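Local coordinates for microcin B17-processing protein McbC (Escherichia coli str. K-12 substr. MG1655, PDB 6GRH) that is an FMN-containing oxidoreductase of the nitroreductase family, needed to turn the inactive microcin B17 precursor into the active peptide antibiotic, at residues R118-G123 against T214-Q219; L103-F108 against L155-E160. All coordinates share one frame; numbering follows the deposited sequence.

Interaction 1: R118-G123 against T214-Q219; sequences RPYPSG and TGSMYQ. With FMN (flavin mononucleotide), chain O.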
loop_
_atom_site.group_PDB
_atom_site.type_symbol
_atom_site.label_atom_id
_atom_site.label_comp_id
_atom_site.label_asym_id
_atom_site.label_seq_id
_atom_site.Cartn_x
_atom_site.Cartn_y
_atom_site.Cartn_z
ATOM N N ARG D 118 33.436 5.051 11.373
ATOM C CA ARG D 118 32.701 4.816 12.620
ATOM C C ARG D 118 32.793 3.353 13.028
ATOM O O ARG D 118 33.088 2.495 12.198
ATOM C CB ARG D 118 31.244 5.189 12.414
ATOM C CG ARG D 118 31.055 6.596 11.899
ATOM C CD ARG D 118 29.580 6.965 11.883
ATOM N NE ARG D 118 29.351 8.038 10.938
ATOM C CZ ARG D 118 28.260 8.787 10.865
ATOM N NH1 ARG D 118 27.222 8.591 11.678
ATOM N NH2 ARG D 118 28.218 9.741 9.942
ATOM N N PRO D 119 32.513 3.055 14.308
ATOM C CA PRO D 119 32.564 1.669 14.811
ATOM C C PRO D 119 31.396 0.783 14.368
ATOM O O PRO D 119 31.235 -0.320 14.899
ATOM C CB PRO D 119 32.567 1.848 16.336
ATOM C CG PRO D 119 31.916 3.158 16.566
ATOM C CD PRO D 119 32.261 4.022 15.398
ATOM N N TYR D 120 30.586 1.266 13.421
ATOM C CA TYR D 120 29.517 0.467 12.822
ATOM C C TYR D 120 29.490 0.810 11.332
ATOM O O TYR D 120 29.727 1.960 10.951
ATOM C CB TYR D 120 28.165 0.705 13.514
ATOM C CG TYR D 120 27.665 2.130 13.442
ATOM C CD1 TYR D 120 28.164 3.117 14.288
ATOM C CD2 TYR D 120 26.688 2.488 12.512
ATOM C CE1 TYR D 120 27.719 4.425 14.201
ATOM C CE2 TYR D 120 26.237 3.784 12.421
ATOM C CZ TYR D 120 26.754 4.751 13.255
ATOM O OH TYR D 120 26.292 6.044 13.131
ATOM N N PRO D 121 29.253 -0.197 10.481
ATOM C CA PRO D 121 29.205 0.051 9.040
ATOM C C PRO D 121 27.867 0.649 8.599
ATOM O O PRO D 121 26.932 0.748 9.388
ATOM C CB PRO D 121 29.408 -1.357 8.462
ATOM C CG PRO D 121 28.693 -2.233 9.444
ATOM C CD PRO D 121 28.882 -1.590 10.804
ATOM N N SER D 122 27.781 1.065 7.340
ATOM C CA SER D 122 26.532 1.609 6.785
ATOM C C SER D 122 26.519 1.435 5.274
ATOM O O SER D 122 27.538 1.680 4.609
ATOM C CB SER D 122 26.397 3.104 7.136
ATOM O OG SER D 122 25.260 3.675 6.530
ATOM N N GLY D 123 25.381 1.006 4.731
ATOM C CA GLY D 123 25.235 0.891 3.283
ATOM C C GLY D 123 25.612 2.183 2.580
ATOM O O GLY D 123 25.098 3.248 2.914
ATOM N N THR D 214 20.298 1.079 12.594
ATOM C CA THR D 214 19.848 1.490 13.925
ATOM C C THR D 214 20.151 0.444 15.000
ATOM O O THR D 214 20.618 0.779 16.076
ATOM C CB THR D 214 18.351 1.808 13.873
ATOM O OG1 THR D 214 18.147 2.807 12.857
ATOM C CG2 THR D 214 17.853 2.313 15.196
ATOM N N GLY D 215 19.927 -0.830 14.656
ATOM C CA GLY D 215 20.222 -1.931 15.532
ATOM C C GLY D 215 21.708 -2.093 15.771
ATOM O O GLY D 215 22.112 -2.388 16.910
ATOM N N SER D 216 22.542 -1.886 14.727
ATOM C CA SER D 216 23.985 -1.916 14.946
ATOM C C SER D 216 24.418 -0.805 15.912
ATOM O O SER D 216 25.385 -0.964 16.706
ATOM C CB SER D 216 24.783 -1.843 13.620
ATOM O OG SER D 216 24.692 -0.564 13.035
ATOM N N MET D 217 23.733 0.323 15.846
ATOM C CA MET D 217 24.076 1.459 16.696
ATOM C C MET D 217 23.682 1.212 18.140
ATOM O O MET D 217 24.518 1.359 19.032
ATOM C CB MET D 217 23.484 2.755 16.178
ATOM C CG MET D 217 24.051 3.118 14.825
ATOM S SD MET D 217 23.103 4.404 14.020
ATOM C CE MET D 217 23.464 5.785 15.095
ATOM N N TYR D 218 22.435 0.825 18.402
ATOM C CA TYR D 218 22.067 0.608 19.798
ATOM C C TYR D 218 22.825 -0.576 20.415
ATOM O O TYR D 218 23.038 -0.605 21.629
ATOM C CB TYR D 218 20.556 0.543 20.030
ATOM C CG TYR D 218 19.780 -0.670 19.550
ATOM C CD1 TYR D 218 20.058 -1.950 20.001
ATOM C CD2 TYR D 218 18.679 -0.504 18.704
ATOM C CE1 TYR D 218 19.300 -3.037 19.569
ATOM C CE2 TYR D 218 17.906 -1.582 18.277
ATOM C CZ TYR D 218 18.211 -2.842 18.717
ATOM O OH TYR D 218 17.463 -3.910 18.276
ATOM N N GLN D 219 23.246 -1.529 19.584
ATOM C CA GLN D 219 23.996 -2.675 20.074
ATOM C C GLN D 219 25.378 -2.256 20.576
ATOM O O GLN D 219 25.807 -2.710 21.624
ATOM C CB GLN D 219 24.121 -3.760 18.998
ATOM C CG GLN D 219 24.784 -5.057 19.466
ATOM C CD GLN D 219 24.087 -5.759 20.635
ATOM O OE1 GLN D 219 22.909 -5.500 20.941
ATOM N NE2 GLN D 219 24.832 -6.664 21.310
HETATM N N1 FMN O . 29.466 -2.973 0.647
HETATM C C2 FMN O . 29.484 -3.392 -0.645
HETATM O O2 FMN O . 30.571 -3.342 -1.248
HETATM N N3 FMN O . 28.376 -3.849 -1.277
HETATM C C4 FMN O . 27.176 -3.931 -0.657
HETATM O O4 FMN O . 26.163 -4.365 -1.249
HETATM C C4A FMN O . 27.069 -3.479 0.753
HETATM N N5 FMN O . 25.904 -3.513 1.442
HETATM C C5A FMN O . 25.848 -3.104 2.737
HETATM C C6 FMN O . 24.635 -3.167 3.416
HETATM C C7 FMN O . 24.529 -2.758 4.742
HETATM C C7M FMN O . 23.199 -2.834 5.450
HETATM C C8 FMN O . 25.733 -2.257 5.455
HETATM C C8M FMN O . 25.632 -1.816 6.888
HETATM C C9 FMN O . 26.959 -2.192 4.790
HETATM C C9A FMN O . 27.072 -2.600 3.445
HETATM N N10 FMN O . 28.304 -2.551 2.731
HETATM C C10 FMN O . 28.323 -2.985 1.382
HETATM C "C1'" FMN O . 29.552 -2.079 3.343
HETATM C "C2'" FMN O . 29.606 -0.568 3.300
HETATM O "O2'" FMN O . 29.801 -0.138 1.939
HETATM C "C3'" FMN O . 30.702 -0.063 4.245
HETATM O "O3'" FMN O . 30.343 -0.354 5.603
HETATM C "C4'" FMN O . 30.965 1.434 4.111
HETATM O "O4'" FMN O . 31.437 1.714 2.792
HETATM C "C5'" FMN O . 32.009 1.963 5.091
HETATM O "O5'" FMN O . 33.229 1.246 4.908
HETATM P P FMN O . 33.904 0.439 6.115
HETATM O O1P FMN O . 32.911 -0.614 6.547
HETATM O O2P FMN O . 35.140 -0.161 5.473
HETATM O O3P FMN O . 34.171 1.529 7.106
HETATM O O HOH W 1 25.134 -1.009 10.471
#

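Interaction 2: L103-F108 against L155-E160; sequences LLVNAF and LSQALE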
loop_
_atom_site.group_PDB
_atom_site.type_symbol
_atom_site.label_atom_id
_atom_site.label_comp_id
_atom_site.label_asym_id
_atom_site.label_seq_id
_atom_site.Cartn_x
_atom_site.Cartn_y
_atom_site.Cartn_z
ATOM N N LEU D 103 30.015 7.116 26.789
ATOM C CA LEU D 103 29.076 6.284 26.024
ATOM C C LEU D 103 29.093 6.666 24.542
ATOM O O LEU D 103 29.232 5.808 23.685
ATOM C CB LEU D 103 27.653 6.390 26.576
ATOM C CG LEU D 103 26.584 5.602 25.827
ATOM C CD1 LEU D 103 26.895 4.114 25.876
ATOM C CD2 LEU D 103 25.222 5.906 26.424
ATOM N N LEU D 104 28.970 7.963 24.276
ATOM C CA LEU D 104 28.756 8.474 22.935
ATOM C C LEU D 104 29.962 8.230 22.025
ATOM O O LEU D 104 29.809 7.662 20.941
ATOM C CB LEU D 104 28.394 9.969 22.970
ATOM C CG LEU D 104 27.034 10.321 23.604
ATOM C CD1 LEU D 104 26.941 11.816 23.838
ATOM C CD2 LEU D 104 25.860 9.846 22.768
ATOM N N VAL D 105 31.151 8.632 22.480
ATOM C CA VAL D 105 32.370 8.505 21.641
ATOM C C VAL D 105 32.746 7.036 21.393
ATOM O O VAL D 105 33.053 6.671 20.276
ATOM C CB VAL D 105 33.577 9.319 22.159
ATOM C CG1 VAL D 105 33.216 10.796 22.253
ATOM C CG2 VAL D 105 34.127 8.776 23.474
ATOM N N ASN D 106 32.614 6.183 22.407
ATOM C CA ASN D 106 32.903 4.755 22.218
ATOM C C ASN D 106 31.887 4.009 21.352
ATOM O O ASN D 106 32.282 3.208 20.510
ATOM C CB ASN D 106 33.074 4.068 23.568
ATOM C CG ASN D 106 34.374 4.449 24.233
ATOM O OD1 ASN D 106 35.448 3.943 23.857
ATOM N ND2 ASN D 106 34.303 5.380 25.193
ATOM N N ALA D 107 30.588 4.280 21.539
ATOM C CA ALA D 107 29.550 3.623 20.749
ATOM C C ALA D 107 29.497 4.055 19.296
ATOM O O ALA D 107 29.186 3.228 18.445
ATOM C CB ALA D 107 28.165 3.811 21.378
ATOM N N PHE D 108 29.760 5.334 19.019
ATOM C CA PHE D 108 29.410 5.933 17.710
ATOM C C PHE D 108 30.558 6.597 16.933
ATOM O O PHE D 108 30.372 6.970 15.759
ATOM C CB PHE D 108 28.273 6.960 17.887
ATOM C CG PHE D 108 27.114 6.455 18.686
ATOM C CD1 PHE D 108 26.479 5.259 18.344
ATOM C CD2 PHE D 108 26.635 7.166 19.776
ATOM C CE1 PHE D 108 25.419 4.774 19.092
ATOM C CE2 PHE D 108 25.564 6.690 20.514
ATOM C CZ PHE D 108 24.951 5.502 20.179
ATOM N N LEU D 155 31.129 12.442 13.827
ATOM C CA LEU D 155 32.399 12.726 13.171
ATOM C C LEU D 155 33.061 13.932 13.816
ATOM O O LEU D 155 34.244 13.886 14.076
ATOM C CB LEU D 155 32.202 12.928 11.663
ATOM C CG LEU D 155 31.570 11.723 10.957
ATOM C CD1 LEU D 155 31.509 11.945 9.449
ATOM C CD2 LEU D 155 32.335 10.453 11.284
ATOM N N SER D 156 32.286 14.983 14.110
ATOM C CA SER D 156 32.804 16.140 14.859
ATOM C C SER D 156 33.087 15.791 16.338
ATOM O O SER D 156 33.910 16.442 16.986
ATOM C CB SER D 156 31.815 17.309 14.822
ATOM O OG SER D 156 31.510 17.721 13.511
ATOM N N GLN D 157 32.402 14.765 16.858
ATOM C CA GLN D 157 32.483 14.369 18.275
ATOM C C GLN D 157 32.064 15.545 19.142
ATOM O O GLN D 157 32.844 16.104 19.908
ATOM C CB GLN D 157 33.870 13.802 18.630
ATOM C CG GLN D 157 34.188 12.581 17.766
ATOM C CD GLN D 157 35.378 11.766 18.217
ATOM O OE1 GLN D 157 35.659 11.652 19.403
ATOM N NE2 GLN D 157 36.066 11.145 17.249
ATOM N N ALA D 158 30.816 15.941 18.936
ATOM C CA ALA D 158 30.273 17.147 19.534
ATOM C C ALA D 158 28.764 17.010 19.679
ATOM O O ALA D 158 28.139 16.170 19.023
ATOM C CB ALA D 158 30.632 18.355 18.680
ATOM N N LEU D 159 28.194 17.812 20.562
ATOM C CA LEU D 159 26.767 17.808 20.800
ATOM C C LEU D 159 26.229 19.143 20.309
ATOM O O LEU D 159 26.779 20.197 20.642
ATOM C CB LEU D 159 26.460 17.642 22.286
ATOM C CG LEU D 159 26.727 16.311 22.976
ATOM C CD1 LEU D 159 26.622 16.483 24.481
ATOM C CD2 LEU D 159 25.754 15.262 22.503
ATOM N N GLU D 160 25.148 19.081 19.531
ATOM C CA GLU D 160 24.428 20.246 19.047
ATOM C C GLU D 160 23.150 20.445 19.902
ATOM O O GLU D 160 22.402 19.494 20.090
ATOM C CB GLU D 160 24.091 19.952 17.590
ATOM C CG GLU D 160 23.434 21.052 16.787
ATOM C CD GLU D 160 23.126 20.606 15.347
ATOM O OE1 GLU D 160 22.847 19.395 15.088
ATOM O OE2 GLU D 160 23.140 21.485 14.464
#

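Interaction 1: R118-G123 against T214-Q219
The ring of Y120 reaches from the loop 118-123 to the helix segment 214-219 and meets M217 and S216 there. Its CB lies 3.7 Å from S216 OG. With chi1 at 61° the ring is tucked between the backbone N and carbonyl carbon of Y120, a rotamer that brings it against M217 and S216. CD2 is also near S216 OG, which comes in obliquely to the ring. CE2 takes the tightest touch, 3.3 Å from M217 CG; that methylene sits over one ring face, 19° off the normal, a CH-pi contact. Further out, the M217 sulfur makes a Met-aromatic contact, SD lying 4.3 Å from the Y120 ring centroid and oblique to it. A bend at chi3 of M217 (68°) brings the methyl CE round to the phenol, 3.5 Å from Y120 OH. At the tip, Y120 OH accepts a hydrogen bond from R118 NH1 (3.1 Å), tilted from the guanidinium plane. A water donates to P121 O at 2.7 Å and to S216 OG, the hydroxyl also bonded to E213 O one turn back. P121, S122 and G123 line the FMN pocket, where S122 N makes a weak hydrogen bond to the ribityl O3'. Sulfur, methylene and ring thus hold the loop by dispersion; between the two segments the polar link runs through the water, and S122 OG bonds E213 of the same helix directly.

Interaction 2: L103-F108 against L155-E160
Helix segment 103-108, the C-terminal end of helix 97-108, faces segment 155-160 where a turn runs into strand 158-163, and the backbones come nearest at V105 and Q157, whose CA atoms are 6.8 Å apart. No hydrogen bond crosses between them; two side-chain touches, one on the strand and one on the turn, make up the contact. L104 and L159 meet by their methyl ends, CD1 of L104 at 3.9 Å from CD2 of L159, with the two side chains at about a right angle. The other touch is between unlike groups: V105 CG1 rests 3.9 Å from Q157 OE1, a van der Waals contact of a methyl with an amide oxygen. Q157 gets there by an extended chain beyond CG (chi2 -167°), which carries the carboxamide across to the helix; the Q157 and V105 side chains cross at about a right angle. Its NE2 makes a weak hydrogen bond to S110 O, just beyond the helix end. The backbone of Q157 is in the left-handed helical region (59/62), and Q157 and A158 both lie opposite L153 as a G1 beta bulge. That bulge opens strand 158-163, the last of the chain's own antiparallel sheet on this side, next to strand 149-153. Here A158 and L159 pair with a strand of the second subunit in an antiparallel ladder, carrying the sheet across the interface. W143, from a loop, touches the side chain of L159. Y152, on the adjacent strand 149-153, touches L104, V105, F108 and Q157, so it packs against both halves of the contact.

In the fold
Interactions 1 and 2 have centres 13 Å apart, and their segments alternate along the chain: 103-108, then 118-123, 155-160 and 214-219. They also touch directly. P119 CG packs 3.3 Å from A107 O, F108 CE1 lies 3.5 Å from M217 O, and R118 meets the side chain of L155. Helix 97-108 and helix 204-227 both pack on the antiparallel sheet, where F108 and M217 each reach Y191 of strand 187-194. Both contacts border the second subunit, which extends the sheet at interaction 2 and supplies several hydrogen-bond partners of the FMN beside interaction 1. Core packing, flavin pocket and dimer interface are therefore contiguous, as in nitroreductase-family dimers.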